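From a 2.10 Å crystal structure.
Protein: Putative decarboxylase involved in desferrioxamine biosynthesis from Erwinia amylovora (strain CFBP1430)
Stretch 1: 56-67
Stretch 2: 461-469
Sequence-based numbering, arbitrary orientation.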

ATOM      1  N   GLU B  56      11.656  -9.264 -27.531  1.00 30.62           N
ATOM      2  CA  GLU B  56      12.396 -10.491 -27.886  1.00 32.63           C
ATOM      3  C   GLU B  56      13.121 -11.105 -26.685  1.00 29.82           C
ATOM      4  O   GLU B  56      13.727 -12.194 -26.772  1.00 25.38           O
ATOM      5  N   LYS B  57      13.100 -10.397 -25.566  1.00 26.59           N
ATOM      6  CA  LYS B  57      13.914 -10.795 -24.445  1.00 30.03           C
ATOM      7  C   LYS B  57      13.436 -10.023 -23.236  1.00 26.25           C
ATOM      8  O   LYS B  57      12.795  -9.010 -23.393  1.00 28.09           O
ATOM      9  N   PRO B  58      13.683 -10.562 -22.045  1.00 25.56           N
ATOM     10  CA  PRO B  58      13.131 -10.030 -20.813  1.00 26.89           C
ATOM     11  C   PRO B  58      13.692  -8.707 -20.369  1.00 25.93           C
ATOM     12  O   PRO B  58      13.030  -8.013 -19.633  1.00 26.43           O
ATOM     13  N   PHE B  59      14.885  -8.345 -20.816  1.00 27.27           N
ATOM     14  CA  PHE B  59      15.490  -7.065 -20.451  1.00 25.98           C
ATOM     15  C   PHE B  59      16.420  -6.591 -21.600  1.00 31.69           C
ATOM     16  O   PHE B  59      16.750  -7.362 -22.504  1.00 34.81           O
ATOM     17  N   SER B  60      16.825  -5.326 -21.573  1.00 28.78           N
ATOM     18  CA  SER B  60      17.724  -4.778 -22.575  1.00 28.32           C
ATOM     19  C   SER B  60      19.197  -4.849 -22.190  1.00 27.83           C
ATOM     20  O   SER B  60      20.025  -4.674 -23.019  1.00 28.12           O
ATOM     21  N   GLY B  61      19.507  -5.054 -20.908  1.00 28.03           N
ATOM     22  CA  GLY B  61      20.866  -4.955 -20.395  1.00 25.56           C
ATOM     23  C   GLY B  61      21.331  -3.584 -19.939  1.00 24.99           C
ATOM     24  O   GLY B  61      22.364  -3.472 -19.302  1.00 22.64           O
ATOM     25  N   ILE B  62      20.592  -2.531 -20.252  1.00 27.56           N
ATOM     26  CA  ILE B  62      21.065  -1.182 -19.966  1.00 30.78           C
ATOM     27  C   ILE B  62      21.404  -1.061 -18.458  1.00 26.66           C
ATOM     28  O   ILE B  62      20.806  -1.743 -17.598  1.00 31.26           O
ATOM     29  N   LEU B  63      22.425  -0.262 -18.146  1.00 24.53           N
ATOM     30  CA  LEU B  63      22.828  -0.012 -16.745  1.00 25.04           C
ATOM     31  C   LEU B  63      22.124   1.255 -16.190  1.00 25.31           C
ATOM     32  O   LEU B  63      21.792   2.130 -16.953  1.00 25.18           O
ATOM     33  N   PRO B  64      21.896   1.342 -14.860  1.00 25.59           N
ATOM     34  CA  PRO B  64      21.246   2.519 -14.252  1.00 27.81           C
ATOM     35  C   PRO B  64      21.883   3.859 -14.644  1.00 27.51           C
ATOM     36  O   PRO B  64      21.174   4.805 -15.005  1.00 27.89           O
ATOM     37  N   HIS B  65      23.204   3.935 -14.600  1.00 32.15           N
ATOM     38  CA  HIS B  65      23.890   5.137 -15.085  1.00 38.64           C
ATOM     39  C   HIS B  65      23.613   5.405 -16.575  1.00 33.42           C
ATOM     40  O   HIS B  65      23.374   6.538 -16.916  1.00 34.84           O
ATOM     41  N   GLU B  66      23.543   4.379 -17.433  1.00 31.43           N
ATOM     42  CA  GLU B  66      23.244   4.632 -18.860  1.00 30.04           C
ATOM     43  C   GLU B  66      21.833   5.234 -18.997  1.00 28.94           C
ATOM     44  O   GLU B  66      21.644   6.223 -19.695  1.00 29.20           O
ATOM     45  N   LEU B  67      20.860   4.686 -18.278  1.00 27.44           N
ATOM     46  CA  LEU B  67      19.504   5.196 -18.385  1.00 26.63           C
ATOM     47  C   LEU B  67      19.362   6.588 -17.766  1.00 25.00           C
ATOM     48  O   LEU B  67      18.657   7.424 -18.343  1.00 21.94           O
ATOM     49  N   VAL B 461      24.650 -12.217 -17.342  1.00 21.93           N
ATOM     50  CA  VAL B 461      23.360 -12.662 -17.904  1.00 25.48           C
ATOM     51  C   VAL B 461      22.429 -11.446 -18.011  1.00 26.91           C
ATOM     52  O   VAL B 461      21.779 -11.240 -19.045  1.00 32.64           O
ATOM     53  N   PHE B 462      22.434 -10.616 -16.963  1.00 27.58           N
ATOM     54  CA  PHE B 462      21.646  -9.396 -16.927  1.00 28.48           C
ATOM     55  C   PHE B 462      22.010  -8.409 -18.022  1.00 26.09           C
ATOM     56  O   PHE B 462      21.149  -8.012 -18.750  1.00 22.40           O
ATOM     57  N   ARG B 463      23.297  -8.128 -18.189  1.00 28.17           N
ATOM     58  CA  ARG B 463      23.807  -7.204 -19.209  1.00 28.17           C
ATOM     59  C   ARG B 463      23.450  -7.692 -20.630  1.00 27.43           C
ATOM     60  O   ARG B 463      22.996  -6.910 -21.462  1.00 21.44           O
ATOM     61  N   SER B 464      23.576  -9.002 -20.866  1.00 24.36           N
ATOM     62  CA  SER B 464      23.173  -9.582 -22.123  1.00 26.98           C
ATOM     63  C   SER B 464      21.687  -9.471 -22.365  1.00 26.68           C
ATOM     64  O   SER B 464      21.274  -9.659 -23.475  1.00 26.01           O
ATOM     65  N   GLY B 465      20.891  -9.305 -21.307  1.00 24.31           N
ATOM     66  CA  GLY B 465      19.451  -9.273 -21.410  1.00 25.11           C
ATOM     67  C   GLY B 465      18.769 -10.562 -21.814  1.00 26.95           C
ATOM     68  O   GLY B 465      17.539 -10.612 -21.826  1.00 26.43           O
ATOM     69  N   ASN B 466      19.542 -11.625 -22.127  1.00 26.74           N
ATOM     70  CA  ASN B 466      18.961 -12.751 -22.804  1.00 25.66           C
ATOM     71  C   ASN B 466      18.181 -13.593 -21.803  1.00 25.84           C
ATOM     72  O   ASN B 466      17.379 -14.398 -22.178  1.00 25.04           O
ATOM     73  N   ALA B 467      18.401 -13.361 -20.517  1.00 28.68           N
ATOM     74  CA  ALA B 467      17.561 -13.888 -19.475  1.00 26.30           C
ATOM     75  C   ALA B 467      17.752 -13.092 -18.187  1.00 24.58           C
ATOM     76  O   ALA B 467      18.699 -12.321 -18.049  1.00 22.47           O
ATOM     77  N   VAL B 468      16.854 -13.274 -17.242  1.00 24.02           N
ATOM     78  CA  VAL B 468      17.055 -12.658 -15.924  1.00 25.33           C
ATOM     79  C   VAL B 468      17.066 -13.737 -14.872  1.00 23.01           C
ATOM     80  O   VAL B 468      16.110 -14.434 -14.697  1.00 24.92           O
ATOM     81  N   ILE B 469      18.155 -13.758 -14.153  1.00 25.77           N
ATOM     82  CA  ILE B 469      18.530 -14.664 -13.084  1.00 28.73           C
ATOM     83  C   ILE B 469      18.563 -13.848 -11.780  1.00 26.71           C
ATOM     84  O   ILE B 469      18.707 -12.616 -11.814  1.00 21.65           O
TER

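The strongest polar link is a salt bridge between Glu-66, on the first turn of the helix that starts at Pro-64, and Arg-463, near the end of the other helix. Arg-463 NH2 lies 2.6 Å from Glu-66 OE2 and Arg-463 NH1 lies 2.8 Å from Glu-66 OE1, so the two groups meet in a two-pronged pair. Glu-66 points toward the partner stretch (chi1 m, chi2 t). The CA-to-CB bond of Arg-463 points away, but its t, p, t side chain brings the guanidinium back. Arg-463 NH1 also donates to the carbonyl of Gly-61 (NH1 to Gly-61 O, 2.9 Å), tying the loop to the same charged group. Glu-66 OE1 additionally accepts a hydrogen bond from the backbone of the N-cap residue, Leu-63 N to Glu-66 OE1 being 2.9 Å. The side chain of Leu-63 (m, t) makes no polar link to the arginine; it lays its CG over one guanidinium face, with Leu-63 CG 3.6 Å from Arg-463 NH1.

At the other end Lys-57, with chi1 p and the rest of its chain extended, makes a weak hydrogen bond from NZ to Ser-464 O (3.4 Å).

Between these ends the backbones come close at two glycines. Gly-61 CA sits 3.1 Å from Arg-463 O in a CA-H...O contact; a CB there would clash with that same oxygen. Gly-465, with positive phi as it leaves the helix, places its CA 3.5 Å from Phe-59 O, where a CB would again collide.

The apolar packing centres on Phe-59 and Phe-462, both chi1 t, whose rings form an offset stack with planes at 16° and a closest approach of 3.3 Å from Phe-59 CD2 to Phe-462 CE1. Val-468 (t) points toward the first stretch, its CG2 lying 3.9 Å from Pro-58 CB and 4.1 Å from Phe-59 CB. Pro-58 also rests its CG 3.7 Å from Ala-467 CA.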

ATOM      1  CB  GLU B  56      13.450 -10.144 -28.930  1.00 36.31           C
ATOM      2  CG  GLU B  56      12.879  -9.976 -30.309  1.00 44.99           C
ATOM      3  CD  GLU B  56      13.897 -10.324 -31.371  1.00 47.83           C
ATOM      4  OE1 GLU B  56      14.880  -9.557 -31.485  1.00 55.37           O
ATOM      5  OE2 GLU B  56      13.712 -11.356 -32.067  1.00 46.77           O
ATOM      6  CB  LYS B  57      15.433 -10.622 -24.722  1.00 32.46           C
ATOM      7  CG  LYS B  57      15.854  -9.349 -25.420  1.00 36.79           C
ATOM      8  CD  LYS B  57      17.369  -9.254 -25.530  1.00 36.77           C
ATOM      9  CE  LYS B  57      17.818  -7.828 -25.717  1.00 36.67           C
ATOM     10  NZ  LYS B  57      19.271  -7.737 -25.482  1.00 38.29           N
ATOM     11  CB  PRO B  58      13.405 -11.136 -19.779  1.00 26.80           C
ATOM     12  CG  PRO B  58      14.484 -11.965 -20.352  1.00 26.82           C
ATOM     13  CD  PRO B  58      14.359 -11.858 -21.835  1.00 27.12           C
ATOM     14  CB  PHE B  59      16.233  -7.291 -19.142  1.00 26.49           C
ATOM     15  CG  PHE B  59      16.851  -6.079 -18.552  1.00 23.81           C
ATOM     16  CD1 PHE B  59      16.120  -4.907 -18.354  1.00 24.94           C
ATOM     17  CD2 PHE B  59      18.162  -6.121 -18.128  1.00 24.93           C
ATOM     18  CE1 PHE B  59      16.740  -3.785 -17.802  1.00 24.76           C
ATOM     19  CE2 PHE B  59      18.778  -5.007 -17.583  1.00 26.73           C
ATOM     20  CZ  PHE B  59      18.046  -3.846 -17.399  1.00 24.24           C
ATOM     21  CB  SER B  60      17.325  -3.340 -22.784  1.00 31.01           C
ATOM     22  OG  SER B  60      17.416  -2.638 -21.537  1.00 31.42           O
ATOM     23  CB  ILE B  62      20.084  -0.106 -20.524  1.00 34.88           C
ATOM     24  CG1 ILE B  62      19.849  -0.288 -22.050  1.00 40.76           C
ATOM     25  CG2 ILE B  62      20.532   1.320 -20.245  1.00 35.52           C
ATOM     26  CD1 ILE B  62      21.048  -0.444 -22.994  1.00 40.85           C
ATOM     27  CB  LEU B  63      24.330   0.116 -16.616  1.00 25.21           C
ATOM     28  CG  LEU B  63      25.186  -1.143 -16.859  1.00 25.78           C
ATOM     29  CD1 LEU B  63      26.652  -0.749 -16.981  1.00 29.58           C
ATOM     30  CD2 LEU B  63      25.040  -2.220 -15.815  1.00 24.17           C
ATOM     31  CB  PRO B  64      21.357   2.264 -12.745  1.00 27.09           C
ATOM     32  CG  PRO B  64      21.619   0.805 -12.587  1.00 28.40           C
ATOM     33  CD  PRO B  64      22.061   0.235 -13.906  1.00 29.03           C
ATOM     34  CB  HIS B  65      25.385   5.220 -14.684  1.00 46.94           C
ATOM     35  CG  HIS B  65      26.268   4.212 -15.332  1.00 53.17           C
ATOM     36  ND1 HIS B  65      26.690   4.319 -16.643  1.00 59.91           N
ATOM     37  CD2 HIS B  65      26.863   3.101 -14.831  1.00 61.80           C
ATOM     38  CE1 HIS B  65      27.469   3.294 -16.935  1.00 62.73           C
ATOM     39  NE2 HIS B  65      27.587   2.538 -15.856  1.00 67.35           N
ATOM     40  CB  GLU B  66      23.401   3.379 -19.718  1.00 30.03           C
ATOM     41  CG  GLU B  66      24.836   2.845 -19.818  1.00 30.14           C
ATOM     42  CD  GLU B  66      24.946   1.380 -20.302  1.00 28.27           C
ATOM     43  OE1 GLU B  66      23.954   0.659 -20.416  1.00 26.54           O
ATOM     44  OE2 GLU B  66      26.069   0.920 -20.561  1.00 26.80           O
ATOM     45  CB  LEU B  67      18.478   4.217 -17.816  1.00 27.63           C
ATOM     46  CG  LEU B  67      17.017   4.574 -18.039  1.00 28.56           C
ATOM     47  CD1 LEU B  67      16.657   4.870 -19.484  1.00 32.68           C
ATOM     48  CD2 LEU B  67      16.155   3.446 -17.505  1.00 28.20           C
ATOM     49  CB  VAL B 461      22.709 -13.791 -17.063  1.00 26.98           C
ATOM     50  CG1 VAL B 461      21.262 -14.029 -17.491  1.00 28.87           C
ATOM     51  CG2 VAL B 461      23.476 -15.082 -17.215  1.00 28.80           C
ATOM     52  CB  PHE B 462      21.723  -8.719 -15.557  1.00 29.81           C
ATOM     53  CG  PHE B 462      20.545  -7.846 -15.228  1.00 29.15           C
ATOM     54  CD1 PHE B 462      19.232  -8.271 -15.476  1.00 29.48           C
ATOM     55  CD2 PHE B 462      20.740  -6.618 -14.585  1.00 31.38           C
ATOM     56  CE1 PHE B 462      18.136  -7.489 -15.115  1.00 30.77           C
ATOM     57  CE2 PHE B 462      19.636  -5.813 -14.252  1.00 32.52           C
ATOM     58  CZ  PHE B 462      18.340  -6.260 -14.522  1.00 31.76           C
ATOM     59  CB  ARG B 463      25.321  -7.043 -19.017  1.00 34.00           C
ATOM     60  CG  ARG B 463      26.039  -6.070 -19.927  1.00 37.41           C
ATOM     61  CD  ARG B 463      25.514  -4.670 -19.692  1.00 38.48           C
ATOM     62  NE  ARG B 463      26.276  -3.646 -20.374  1.00 36.31           N
ATOM     63  CZ  ARG B 463      25.835  -2.411 -20.632  1.00 38.78           C
ATOM     64  NH1 ARG B 463      24.622  -2.006 -20.268  1.00 37.58           N
ATOM     65  NH2 ARG B 463      26.638  -1.562 -21.239  1.00 44.71           N
ATOM     66  CB  SER B 464      23.525 -11.065 -22.212  1.00 29.28           C
ATOM     67  OG  SER B 464      22.459 -11.911 -21.689  1.00 33.58           O
ATOM     68  CB  ASN B 466      19.971 -13.546 -23.633  1.00 25.32           C
ATOM     69  CG  ASN B 466      20.514 -12.771 -24.863  1.00 26.61           C
ATOM     70  OD1 ASN B 466      19.785 -12.297 -25.751  1.00 26.70           O
ATOM     71  ND2 ASN B 466      21.812 -12.691 -24.928  1.00 29.63           N
ATOM     72  CB  ALA B 467      17.895 -15.340 -19.248  1.00 28.08           C
ATOM     73  CB  VAL B 468      16.003 -11.576 -15.592  1.00 27.08           C
ATOM     74  CG1 VAL B 468      16.398 -10.799 -14.329  1.00 28.03           C
ATOM     75  CG2 VAL B 468      15.811 -10.619 -16.756  1.00 29.58           C
ATOM     76  CB  ILE B 469      19.932 -15.247 -13.457  1.00 33.49           C
ATOM     77  CG1 ILE B 469      20.455 -16.277 -12.500  1.00 38.20           C
ATOM     78  CG2 ILE B 469      21.014 -14.175 -13.537  1.00 37.97           C
ATOM     79  CD1 ILE B 469      21.804 -16.834 -12.956  1.00 37.88           C
TER